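Local coordinates for pyrrolidone-carboxylate peptidase (Pyrococcus furiosus, PDB 1X10), which removes N-terminal pyroglutamyl (5-oxoproline) groups from polypeptides, the second residue generally not being proline, as a thiol protease of the C15 family, at residues 12-17 / 175-180; 23-28 / 187-192; 47-52 / 146-151. The protein carries 3 engineered substitutions. One frame throughout, in Å; residues are numbered along the deposited sequence.

Interaction 1 (12-17 / 175-180); sequences GGEKIN and IDKIGK
Glu-14 and Lys-177 reach for each other from opposite directions and join the 12-17 loop to the short helix 175-178 through one salt bridge. Lys-177 NZ donates to Glu-14 OE2 at 2.4 Å, a separation so short that its exact value is doubtful, although the pairing of the charges is plain. The lysine turns once, at chi2 (-76°), and then runs fully extended, which carries the ammonium group to the 12-17 loop; the glutamate chain is also bent at chi2. Of the two carboxylate oxygens, OE2 meets the ammonium group, whereas Glu-14 OE1 lies 4.1 Å from Lys-177 NZ and serves a different partner.

That partner is a water, which provides the second kind of link. It hydrogen-bonds to Glu-14 OE1 at 2.9 Å and to Asp-176 OD2 at 2.7 Å, so it stands between two like charges, which it probably helps to screen from each other. With an alanine in place of Glu-14, Lys-177 would probably lose its ionic mate in the 12-17 loop, and the water its hold on that side.

Packing and further polar contacts come from the surroundings. Glu-14 also touches Gln-173, and Lys-177 NZ makes a weak hydrogen bond to Tyr-169 OH. On the same short helix, Ile-175 and Ile-178 pack on Ile-129 and Ala-131 of a second subunit.

The result is a polar bridge at the protein surface, between the loop leading from strand 2-8 into helix 18-26 and the short helix 175-178, in connections of the alpha/beta fold of pyroglutamyl peptidases.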
loop_
_atom_site.group_PDB
_atom_site.type_symbol
_atom_site.label_atom_id
_atom_site.label_comp_id
_atom_site.label_asym_id
_atom_site.label_seq_id
_atom_site.Cartn_x
_atom_site.Cartn_y
_atom_site.Cartn_z
ATOM N N GLY A 12 -20.013 8.674 -2.954
ATOM C CA GLY A 12 -19.234 7.707 -3.707
ATOM C C GLY A 12 -19.710 6.268 -3.668
ATOM O O GLY A 12 -18.909 5.348 -3.829
ATOM N N GLY A 13 -21.006 6.059 -3.460
ATOM C CA GLY A 13 -21.528 4.706 -3.421
ATOM C C GLY A 13 -21.593 4.093 -2.034
ATOM O O GLY A 13 -22.249 3.068 -1.835
ATOM N N GLU A 14 -20.909 4.704 -1.071
ATOM C CA GLU A 14 -20.926 4.189 0.294
ATOM C C GLU A 14 -22.322 4.317 0.880
ATOM O O GLU A 14 -23.029 5.283 0.602
ATOM C CB GLU A 14 -19.943 4.960 1.178
ATOM C CG GLU A 14 -18.479 4.666 0.911
ATOM C CD GLU A 14 -18.148 3.189 1.031
ATOM O OE1 GLU A 14 -18.666 2.522 1.955
ATOM O OE2 GLU A 14 -17.357 2.694 0.205
ATOM N N LYS A 15 -22.725 3.343 1.683
ATOM C CA LYS A 15 -24.039 3.404 2.305
ATOM C C LYS A 15 -23.998 4.327 3.512
ATOM O O LYS A 15 -25.015 4.901 3.895
ATOM C CB LYS A 15 -24.508 2.006 2.714
ATOM C CG LYS A 15 -25.204 1.260 1.584
ATOM C CD LYS A 15 -24.300 1.121 0.365
ATOM C CE LYS A 15 -25.096 1.189 -0.934
ATOM N NZ LYS A 15 -25.685 2.547 -1.148
ATOM N N ILE A 16 -22.817 4.480 4.102
ATOM C CA ILE A 16 -22.671 5.350 5.261
ATOM C C ILE A 16 -21.403 6.192 5.222
ATOM O O ILE A 16 -20.479 5.939 4.447
ATOM C CB ILE A 16 -22.628 4.551 6.582
ATOM C CG1 ILE A 16 -21.297 3.805 6.685
ATOM C CG2 ILE A 16 -23.799 3.572 6.649
ATOM C CD1 ILE A 16 -21.056 3.152 8.031
ATOM N N ASN A 17 -21.390 7.207 6.077
ATOM C CA ASN A 17 -20.254 8.092 6.243
ATOM C C ASN A 17 -20.182 8.222 7.757
ATOM O O ASN A 17 -21.056 8.824 8.378
ATOM C CB ASN A 17 -20.511 9.464 5.611
ATOM C CG ASN A 17 -19.276 10.342 5.633
ATOM O OD1 ASN A 17 -18.535 10.349 6.611
ATOM N ND2 ASN A 17 -19.051 11.085 4.555
ATOM N N ILE A 175 -16.299 -4.604 4.849
ATOM C CA ILE A 175 -16.908 -5.876 4.478
ATOM C C ILE A 175 -17.114 -6.130 2.980
ATOM O O ILE A 175 -16.585 -7.106 2.447
ATOM C CB ILE A 175 -18.251 -6.081 5.211
ATOM C CG1 ILE A 175 -18.059 -5.889 6.719
ATOM C CG2 ILE A 175 -18.788 -7.484 4.935
ATOM C CD1 ILE A 175 -16.913 -6.701 7.312
ATOM N N ASP A 176 -17.863 -5.272 2.294
ATOM C CA ASP A 176 -18.096 -5.497 0.865
ATOM C C ASP A 176 -16.916 -5.156 -0.045
ATOM O O ASP A 176 -16.995 -5.334 -1.259
ATOM C CB ASP A 176 -19.347 -4.745 0.397
ATOM C CG ASP A 176 -19.236 -3.251 0.586
ATOM O OD1 ASP A 176 -18.234 -2.663 0.121
ATOM O OD2 ASP A 176 -20.156 -2.663 1.192
ATOM N N LYS A 177 -15.822 -4.674 0.538
ATOM C CA LYS A 177 -14.633 -4.332 -0.240
ATOM C C LYS A 177 -13.779 -5.584 -0.423
ATOM O O LYS A 177 -13.086 -5.746 -1.428
ATOM C CB LYS A 177 -13.788 -3.290 0.493
ATOM C CG LYS A 177 -14.542 -2.078 0.993
ATOM C CD LYS A 177 -14.876 -1.132 -0.124
ATOM C CE LYS A 177 -15.574 0.102 0.415
ATOM N NZ LYS A 177 -15.833 1.060 -0.688
ATOM N N ILE A 178 -13.828 -6.456 0.576
ATOM C CA ILE A 178 -13.053 -7.692 0.582
ATOM C C ILE A 178 -13.184 -8.519 -0.700
ATOM O O ILE A 178 -12.179 -8.929 -1.283
ATOM C CB ILE A 178 -13.433 -8.544 1.810
ATOM C CG1 ILE A 178 -13.071 -7.769 3.083
ATOM C CG2 ILE A 178 -12.713 -9.882 1.772
ATOM C CD1 ILE A 178 -13.549 -8.413 4.367
ATOM N N GLY A 179 -14.413 -8.761 -1.141
ATOM C CA GLY A 179 -14.603 -9.534 -2.357
ATOM C C GLY A 179 -14.282 -8.752 -3.617
ATOM O O GLY A 179 -14.113 -9.337 -4.690
ATOM N N LYS A 180 -14.181 -7.432 -3.489
ATOM C CA LYS A 180 -13.908 -6.568 -4.636
ATOM C C LYS A 180 -12.440 -6.475 -5.042
ATOM O O LYS A 180 -12.129 -5.949 -6.109
ATOM C CB LYS A 180 -14.458 -5.164 -4.376
ATOM C CG LYS A 180 -15.977 -5.130 -4.205
ATOM C CD LYS A 180 -16.674 -5.746 -5.410
ATOM C CE LYS A 180 -18.186 -5.766 -5.239
ATOM N NZ LYS A 180 -18.763 -4.397 -5.135
HETATM O O HOH W 1 -18.831 -0.374 1.877
#

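Interaction 2 (23-28 / 187-192); sequences AKDLDG and MSYEMA. Engineered in segment 187-192: Ser-188 (natural residue Cys), Ala-192 (natural residue Glu).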
loop_
_atom_site.group_PDB
_atom_site.type_symbol
_atom_site.label_atom_id
_atom_site.label_comp_id
_atom_site.label_asym_id
_atom_site.label_seq_id
_atom_site.Cartn_x
_atom_site.Cartn_y
_atom_site.Cartn_z
ATOM N N ALA A 23 -21.034 13.793 13.893
ATOM C CA ALA A 23 -21.676 15.097 14.026
ATOM C C ALA A 23 -22.948 14.991 14.866
ATOM O O ALA A 23 -23.171 15.788 15.776
ATOM C CB ALA A 23 -22.003 15.662 12.648
ATOM N N LYS A 24 -23.783 14.005 14.554
ATOM C CA LYS A 24 -25.026 13.815 15.290
ATOM C C LYS A 24 -24.799 13.411 16.745
ATOM O O LYS A 24 -25.539 13.836 17.630
ATOM C CB LYS A 24 -25.900 12.776 14.593
ATOM C CG LYS A 24 -26.434 13.237 13.250
ATOM C CD LYS A 24 -27.364 12.197 12.642
ATOM C CE LYS A 24 -27.944 12.680 11.324
ATOM N NZ LYS A 24 -28.810 11.637 10.693
ATOM N N ASP A 25 -23.777 12.597 16.989
ATOM C CA ASP A 25 -23.459 12.151 18.343
ATOM C C ASP A 25 -22.912 13.283 19.203
ATOM O O ASP A 25 -23.148 13.326 20.415
ATOM C CB ASP A 25 -22.435 11.011 18.306
ATOM C CG ASP A 25 -23.075 9.651 18.043
ATOM O OD1 ASP A 25 -22.337 8.670 17.837
ATOM O OD2 ASP A 25 -24.315 9.563 18.050
ATOM N N LEU A 26 -22.182 14.203 18.580
ATOM C CA LEU A 26 -21.594 15.309 19.319
ATOM C C LEU A 26 -22.521 16.516 19.450
ATOM O O LEU A 26 -22.298 17.393 20.280
ATOM C CB LEU A 26 -20.273 15.726 18.671
ATOM C CG LEU A 26 -19.157 14.678 18.725
ATOM C CD1 LEU A 26 -17.926 15.185 17.976
ATOM C CD2 LEU A 26 -18.805 14.381 20.181
ATOM N N ASP A 27 -23.576 16.558 18.649
ATOM C CA ASP A 27 -24.501 17.685 18.712
ATOM C C ASP A 27 -25.162 17.816 20.081
ATOM O O ASP A 27 -25.687 16.839 20.617
ATOM C CB ASP A 27 -25.595 17.544 17.659
ATOM C CG ASP A 27 -26.449 18.800 17.533
ATOM O OD1 ASP A 27 -27.657 18.676 17.236
ATOM O OD2 ASP A 27 -25.913 19.914 17.716
ATOM N N GLY A 28 -25.130 19.022 20.638
ATOM C CA GLY A 28 -25.754 19.262 21.927
ATOM C C GLY A 28 -24.966 18.905 23.173
ATOM O O GLY A 28 -25.416 19.207 24.278
ATOM N N MET A 187 -10.666 1.975 11.198
ATOM C CA MET A 187 -10.494 2.386 12.589
ATOM C C MET A 187 -11.888 2.411 13.203
ATOM O O MET A 187 -12.831 2.905 12.586
ATOM C CB MET A 187 -9.845 3.774 12.663
ATOM C CG MET A 187 -9.628 4.288 14.092
ATOM S SD MET A 187 -8.660 5.820 14.159
ATOM C CE MET A 187 -6.987 5.160 14.056
ATOM N N SER A 188 -12.023 1.874 14.411
ATOM C CA SER A 188 -13.331 1.808 15.060
ATOM C C SER A 188 -14.056 3.147 15.118
ATOM O O SER A 188 -13.430 4.205 15.209
ATOM C CB SER A 188 -13.196 1.258 16.481
ATOM O OG SER A 188 -12.659 2.244 17.348
ATOM N N TYR A 189 -15.384 3.096 15.072
ATOM C CA TYR A 189 -16.179 4.308 15.152
ATOM C C TYR A 189 -15.915 4.990 16.494
ATOM O O TYR A 189 -15.795 6.216 16.573
ATOM C CB TYR A 189 -17.671 3.989 15.048
ATOM C CG TYR A 189 -18.514 5.216 15.274
ATOM C CD1 TYR A 189 -18.603 6.208 14.299
ATOM C CD2 TYR A 189 -19.136 5.441 16.504
ATOM C CE1 TYR A 189 -19.277 7.401 14.543
ATOM C CE2 TYR A 189 -19.815 6.633 16.760
ATOM C CZ TYR A 189 -19.876 7.609 15.778
ATOM O OH TYR A 189 -20.503 8.803 16.043
ATOM N N GLU A 190 -15.823 4.183 17.549
ATOM C CA GLU A 190 -15.582 4.703 18.890
ATOM C C GLU A 190 -14.295 5.519 18.981
ATOM O O GLU A 190 -14.262 6.573 19.620
ATOM C CB GLU A 190 -15.549 3.556 19.911
ATOM C CG GLU A 190 -16.907 2.894 20.140
ATOM C CD GLU A 190 -17.321 1.973 19.003
ATOM O OE1 GLU A 190 -18.525 1.662 18.907
ATOM O OE2 GLU A 190 -16.449 1.549 18.217
ATOM N N MET A 191 -13.232 5.043 18.337
ATOM C CA MET A 191 -11.966 5.761 18.373
ATOM C C MET A 191 -12.022 7.041 17.543
ATOM O O MET A 191 -11.449 8.058 17.926
ATOM C CB MET A 191 -10.819 4.879 17.876
ATOM C CG MET A 191 -9.473 5.589 17.917
ATOM S SD MET A 191 -8.068 4.525 17.625
ATOM C CE MET A 191 -7.875 3.781 19.272
ATOM N N ALA A 192 -12.707 6.986 16.404
ATOM C CA ALA A 192 -12.835 8.157 15.544
ATOM C C ALA A 192 -13.606 9.247 16.291
ATOM O O ALA A 192 -13.234 10.425 16.267
ATOM C CB ALA A 192 -13.570 7.784 14.250
#
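Tyr-189 gives its hydroxyl proton to Asp-25, and this single hydrogen bond, 2.6 Å from OH to OD1, is the whole first shell of the contact. The two side chains approach from opposite directions. With CG opposite its backbone N (chi1 174°), Tyr-189 sends its ring out from its helix, so that the hydroxyl reaches Asp-25 near the end of helix 18-26. Asp-25 OD1 sits at the edge of the ring, near its plane, 3.4 Å from Tyr-189 CE2. The carboxylate is turned sharply against the ring, with the planes 74° apart, and the hydroxyl meets OD1 from above the carboxylate plane, 43° out of it.

One shell out, the ring is held by its neighbours: Arg-21 makes a cation-pi contact with it, and Ile-170 packs against it. Asp-25 touches Leu-193 on the helix that Tyr-189 begins, and next to it Leu-26 packs on Leu-193, Val-196 and Lys-197 of the same helix.

Further out, Ser-188, an engineered residue where the natural protein has a cysteine, stands at the N-cap position of that helix. Its OG accepts from Met-191 N at 3.0 Å, while Met-191 itself packs on Pro-171 of a second subunit.

Here the last turn of one helix is tied to the capped first turn of another, a helix-helix junction of the alpha/beta fold beside the subunit interface, next to the position that carries the interchain disulfide in the natural protein.

Interaction 3 (47-52 / 146-151); sequences KAKEVL and MYLSLH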
loop_
_atom_site.group_PDB
_atom_site.type_symbol
_atom_site.label_atom_id
_atom_site.label_comp_id
_atom_site.label_asym_id
_atom_site.label_seq_id
_atom_site.Cartn_x
_atom_site.Cartn_y
_atom_site.Cartn_z
ATOM N N LYS A 47 -24.013 23.757 -2.863
ATOM C CA LYS A 47 -24.961 23.520 -1.787
ATOM C C LYS A 47 -24.239 23.433 -0.442
ATOM O O LYS A 47 -24.705 23.988 0.557
ATOM C CB LYS A 47 -25.733 22.227 -2.052
ATOM C CG LYS A 47 -26.894 21.983 -1.106
ATOM C CD LYS A 47 -27.782 20.855 -1.623
ATOM C CE LYS A 47 -28.356 21.188 -3.003
ATOM N NZ LYS A 47 -29.245 20.115 -3.542
ATOM N N ALA A 48 -23.102 22.741 -0.422
ATOM C CA ALA A 48 -22.324 22.595 0.802
ATOM C C ALA A 48 -21.886 23.967 1.305
ATOM O O ALA A 48 -21.869 24.222 2.510
ATOM C CB ALA A 48 -21.108 21.714 0.551
ATOM N N LYS A 49 -21.525 24.851 0.381
ATOM C CA LYS A 49 -21.103 26.196 0.762
ATOM C C LYS A 49 -22.271 26.954 1.390
ATOM O O LYS A 49 -22.108 27.626 2.406
ATOM C CB LYS A 49 -20.592 26.969 -0.457
ATOM C CG LYS A 49 -20.032 28.343 -0.109
ATOM C CD LYS A 49 -19.348 28.995 -1.296
ATOM C CE LYS A 49 -20.342 29.622 -2.248
ATOM N NZ LYS A 49 -20.971 30.832 -1.640
ATOM N N GLU A 50 -23.445 26.843 0.778
ATOM C CA GLU A 50 -24.642 27.515 1.279
ATOM C C GLU A 50 -24.920 27.096 2.713
ATOM O O GLU A 50 -25.082 27.937 3.599
ATOM C CB GLU A 50 -25.863 27.158 0.428
ATOM C CG GLU A 50 -25.810 27.631 -1.006
ATOM C CD GLU A 50 -27.049 27.217 -1.784
ATOM O OE1 GLU A 50 -28.169 27.536 -1.328
ATOM O OE2 GLU A 50 -26.905 26.574 -2.846
ATOM N N VAL A 51 -24.991 25.786 2.927
ATOM C CA VAL A 51 -25.257 25.238 4.250
ATOM C C VAL A 51 -24.179 25.668 5.241
ATOM O O VAL A 51 -24.487 26.089 6.355
ATOM C CB VAL A 51 -25.326 23.692 4.207
ATOM C CG1 VAL A 51 -25.591 23.139 5.596
ATOM C CG2 VAL A 51 -26.421 23.253 3.246
ATOM N N LEU A 52 -22.919 25.573 4.823
ATOM C CA LEU A 52 -21.797 25.946 5.678
ATOM C C LEU A 52 -21.925 27.406 6.119
ATOM O O LEU A 52 -21.859 27.715 7.306
ATOM C CB LEU A 52 -20.475 25.770 4.925
ATOM C CG LEU A 52 -19.167 25.545 5.695
ATOM C CD1 LEU A 52 -18.023 26.179 4.914
ATOM C CD2 LEU A 52 -19.232 26.125 7.081
ATOM N N MET A 146 -13.108 23.025 4.210
ATOM C CA MET A 146 -11.993 23.476 5.038
ATOM C C MET A 146 -11.555 24.880 4.622
ATOM O O MET A 146 -11.331 25.748 5.470
ATOM C CB MET A 146 -10.806 22.514 4.915
ATOM C CG MET A 146 -9.634 22.878 5.828
ATOM S SD MET A 146 -8.172 21.850 5.541
ATOM C CE MET A 146 -7.025 22.599 6.730
ATOM N N TYR A 147 -11.440 25.101 3.314
ATOM C CA TYR A 147 -11.020 26.395 2.795
ATOM C C TYR A 147 -12.043 27.493 3.088
ATOM O O TYR A 147 -11.685 28.576 3.554
ATOM C CB TYR A 147 -10.775 26.312 1.278
ATOM C CG TYR A 147 -10.223 27.598 0.701
ATOM C CD1 TYR A 147 -8.849 27.845 0.678
ATOM C CD2 TYR A 147 -11.081 28.611 0.263
ATOM C CE1 TYR A 147 -8.342 29.060 0.245
ATOM C CE2 TYR A 147 -10.583 29.839 -0.168
ATOM C CZ TYR A 147 -9.213 30.060 -0.173
ATOM O OH TYR A 147 -8.719 31.286 -0.558
ATOM N N LEU A 148 -13.310 27.216 2.802
ATOM C CA LEU A 148 -14.372 28.188 3.031
ATOM C C LEU A 148 -14.463 28.576 4.504
ATOM O O LEU A 148 -14.700 29.737 4.836
ATOM C CB LEU A 148 -15.717 27.627 2.548
ATOM C CG LEU A 148 -15.864 27.549 1.023
ATOM C CD1 LEU A 148 -17.072 26.684 0.642
ATOM C CD2 LEU A 148 -16.012 28.962 0.471
ATOM N N SER A 149 -14.262 27.611 5.391
ATOM C CA SER A 149 -14.329 27.901 6.820
ATOM C C SER A 149 -13.182 28.827 7.218
ATOM O O SER A 149 -13.384 29.829 7.920
ATOM C CB SER A 149 -14.272 26.600 7.630
ATOM O OG SER A 149 -14.492 26.845 9.009
ATOM N N LEU A 150 -11.977 28.507 6.761
ATOM C CA LEU A 150 -10.814 29.326 7.081
ATOM C C LEU A 150 -10.911 30.714 6.441
ATOM O O LEU A 150 -10.462 31.702 7.026
ATOM C CB LEU A 150 -9.528 28.617 6.640
ATOM C CG LEU A 150 -9.123 27.466 7.562
ATOM C CD1 LEU A 150 -8.084 26.590 6.887
ATOM C CD2 LEU A 150 -8.603 28.032 8.876
ATOM N N HIS A 151 -11.500 30.782 5.250
ATOM C CA HIS A 151 -11.676 32.060 4.554
ATOM C C HIS A 151 -12.688 32.905 5.326
ATOM O O HIS A 151 -12.555 34.131 5.430
ATOM C CB HIS A 151 -12.184 31.817 3.128
ATOM C CG HIS A 151 -12.355 33.071 2.321
ATOM N ND1 HIS A 151 -11.299 33.889 1.985
ATOM C CD2 HIS A 151 -13.459 33.638 1.777
ATOM C CE1 HIS A 151 -11.742 34.906 1.268
ATOM N NE2 HIS A 151 -13.050 34.778 1.128
#
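In Leu-148 the branch carbon CG stands anti to the carbonyl carbon (chi1 -72°), which sends both methyls toward Lys-49, while Lys-49 lays its own CG opposite its backbone N (chi1 -175°) and so offers its methylenes rather than its terminal NZ. The two chains cross at about a right angle. Leu-148 CD1 presses on Lys-49 CG at 3.5 Å, tighter than usual for two carbons, and Leu-148 CD2 meets Lys-49 CD at 3.8 Å, so the aliphatic stem rests on both branches of the leucine.

Leu-52 enters one turn later with a single methyl. Its CD1 lies 3.6 Å from Leu-148 CB and 4.1 Å from Ser-149 N, reaching the base of the leucine and the adjoining backbone. The polar end of Ser-149 looks elsewhere: its OG is hydrogen-bonded to Ser-162 OG and His-66 NE2 on the strands. Tyr-144 extends the seam, touching Ala-48 and Lys-49.

The segment axes approach to 10.6 Å and cross at -36°. The first turn of helix 141-156 holds the engineered active-site position Ser-142, its side chain about 11 Å from that of Ser-149, and Met-146 touches the active-site residue Glu-79. This is largely buried packing, by apolar side chains and the methylenes of a lysine, between neighbouring helices with similar N-to-C directions, part of a helical layer over the central sheet of the alpha/beta fold.

Overall arrangement
The three contacts bring together distant parts of one alpha/beta domain. Along the chain, interactions 1 and 2 interlock, their segments alternating, and both link the region round helix 18-26 to the C-terminal part, where helix 175-178 is followed by helix 189-206. Interaction 3 falls wholly within the span each of them closes. Centres of interactions 1 and 2 lie 20 Å apart, and that of interaction 3 is 27 Å and 21 Å from them; none touch. Interactions 2 and 3 flank the chain's centre on opposite sides. Interactions 1 and 2 lie near a second subunit, whereas interaction 3 belongs to the subunit's interior, closer to the active site.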